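Local coordinates for UPF0141 protein yjdB (Campylobacter jejuni subsp. jejuni HB93-13, PDB 4TN0) that probably transfers phosphoethanolamine to cell-surface and flagellar targets as a periplasmic zinc enzyme of the alkaline phosphatase-like fold, supporting polymyxin resistance and motility, at residues K137-L140 / N141-D145. Residues are numbered along the deposited sequence; the frame is centred on the assembly and turned at random.
Sequences KEKL and NHLSD
Asn141 N makes a weak, long hydrogen bond back to Glu138 O (3.4 Å). The Asn141 amide stands nearly perpendicular to the Glu138 carboxylate, with ND2 3.9 Å from Glu138 OE1, a van der Waals approach.

His142 follows with a sound hydrogen bond: ND1 donates to Glu138 O at 3.1 Å, the oxygen lying close to the ring plane and the N-H pointing at it fairly straight (154°). A chi1 of -49° sets the ring beside its own backbone N and turns it back toward Glu138, with its ND1 edge on the carbonyl. Glu138, bent at chi2 (65°), brings OE2 obliquely to within 3.1 Å of His142 CE1. The His142 backbone adds two weak bonds, N to Lys139 O and O to Lys139 NZ, though Lys139 NZ also forms a salt bridge with Asp100, whose OD2 shares a hydrogen bond with Ser144 OG.

Leu143 then presses CD2 close against Lys139 O, at 3.2 Å, and sets CD1 3.9 Å from Leu140 CD2. The two isobutyl groups run alongside one another, and both touch Leu19 of strand 18-24.

This is a local turn in the loop leading to strand 146-152, where the His142 side chain returns to a carbonyl from the last part of helix 133-139: the imidazole N-H helps satisfy that oxygen, and the nearby Glu138 carboxylate would be expected to favour a protonated ring.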
loop_
_atom_site.group_PDB
_atom_site.type_symbol
_atom_site.label_atom_id
_atom_site.label_comp_id
_atom_site.label_asym_id
_atom_site.label_seq_id
_atom_site.Cartn_x
_atom_site.Cartn_y
_atom_site.Cartn_z
ATOM N N LYS A 137 17.801 1.337 -0.667
ATOM C CA LYS A 137 19.037 0.563 -0.732
ATOM C C LYS A 137 19.963 1.007 0.401
ATOM O O LYS A 137 20.546 0.182 1.091
ATOM C CB LYS A 137 19.710 0.715 -2.109
ATOM C CG LYS A 137 19.092 -0.191 -3.169
ATOM C CD LYS A 137 19.691 -0.027 -4.563
ATOM C CE LYS A 137 18.764 -0.707 -5.594
ATOM N NZ LYS A 137 19.099 -0.532 -7.042
ATOM N N GLU A 138 20.035 2.311 0.635
ATOM C CA GLU A 138 20.895 2.840 1.673
ATOM C C GLU A 138 20.464 2.424 3.082
ATOM O O GLU A 138 21.299 2.216 3.968
ATOM C CB GLU A 138 20.956 4.358 1.580
ATOM C CG GLU A 138 21.738 4.988 2.720
ATOM C CD GLU A 138 23.239 4.614 2.737
ATOM O OE1 GLU A 138 23.721 3.925 1.800
ATOM O OE2 GLU A 138 23.943 5.018 3.697
ATOM N N LYS A 139 19.164 2.290 3.300
ATOM C CA LYS A 139 18.689 1.851 4.601
ATOM C C LYS A 139 18.935 0.344 4.749
ATOM O O LYS A 139 19.020 -0.166 5.868
ATOM C CB LYS A 139 17.201 2.200 4.777
ATOM C CG LYS A 139 16.535 1.626 6.028
ATOM C CD LYS A 139 17.114 2.230 7.298
ATOM C CE LYS A 139 16.595 1.504 8.539
ATOM N NZ LYS A 139 17.125 2.104 9.796
ATOM N N LEU A 140 19.097 -0.364 3.631
ATOM C CA LEU A 140 19.316 -1.806 3.702
ATOM C C LEU A 140 20.721 -2.135 4.236
ATOM O O LEU A 140 20.998 -3.274 4.614
ATOM C CB LEU A 140 19.089 -2.455 2.333
ATOM C CG LEU A 140 17.647 -2.870 1.991
ATOM C CD1 LEU A 140 17.579 -3.670 0.693
ATOM C CD2 LEU A 140 16.995 -3.656 3.114
ATOM N N ASN A 141 21.603 -1.136 4.251
ATOM C CA ASN A 141 22.949 -1.293 4.809
ATOM C C ASN A 141 22.924 -1.088 6.327
ATOM O O ASN A 141 23.619 -1.792 7.065
ATOM C CB ASN A 141 23.950 -0.336 4.134
ATOM C CG ASN A 141 24.310 -0.762 2.701
ATOM O OD1 ASN A 141 24.222 -1.941 2.349
ATOM N ND2 ASN A 141 24.709 0.204 1.875
ATOM N N HIS A 142 22.103 -0.145 6.793
ATOM C CA HIS A 142 22.016 0.151 8.223
ATOM C C HIS A 142 20.756 -0.411 8.889
ATOM O O HIS A 142 20.056 0.302 9.609
ATOM C CB HIS A 142 22.080 1.655 8.476
ATOM C CG HIS A 142 23.204 2.349 7.776
ATOM N ND1 HIS A 142 23.271 2.476 6.404
ATOM C CD2 HIS A 142 24.305 2.970 8.263
ATOM C CE1 HIS A 142 24.365 3.144 6.076
ATOM N NE2 HIS A 142 25.008 3.458 7.187
ATOM N N LEU A 143 20.506 -1.700 8.689
ATOM C CA LEU A 143 19.368 -2.377 9.304
ATOM C C LEU A 143 19.630 -2.712 10.780
ATOM O O LEU A 143 20.774 -2.739 11.225
ATOM C CB LEU A 143 19.035 -3.664 8.541
ATOM C CG LEU A 143 18.458 -3.591 7.130
ATOM C CD1 LEU A 143 17.975 -4.973 6.700
ATOM C CD2 LEU A 143 17.324 -2.564 7.027
ATOM N N SER A 144 18.554 -2.945 11.530
ATOM C CA SER A 144 18.615 -3.505 12.880
ATOM C C SER A 144 18.068 -4.926 12.853
ATOM O O SER A 144 18.030 -5.555 11.790
ATOM C CB SER A 144 17.836 -2.652 13.881
ATOM O OG SER A 144 18.265 -1.302 13.851
ATOM N N ASP A 145 17.626 -5.427 14.003
ATOM C CA ASP A 145 17.187 -6.816 14.075
ATOM C C ASP A 145 15.750 -6.937 13.587
ATOM O O ASP A 145 15.386 -7.934 12.957
ATOM C CB ASP A 145 17.310 -7.374 15.511
ATOM C CG ASP A 145 18.740 -7.323 16.067
ATOM O OD1 ASP A 145 19.570 -6.502 15.609
ATOM O OD2 ASP A 145 19.025 -8.107 16.997
#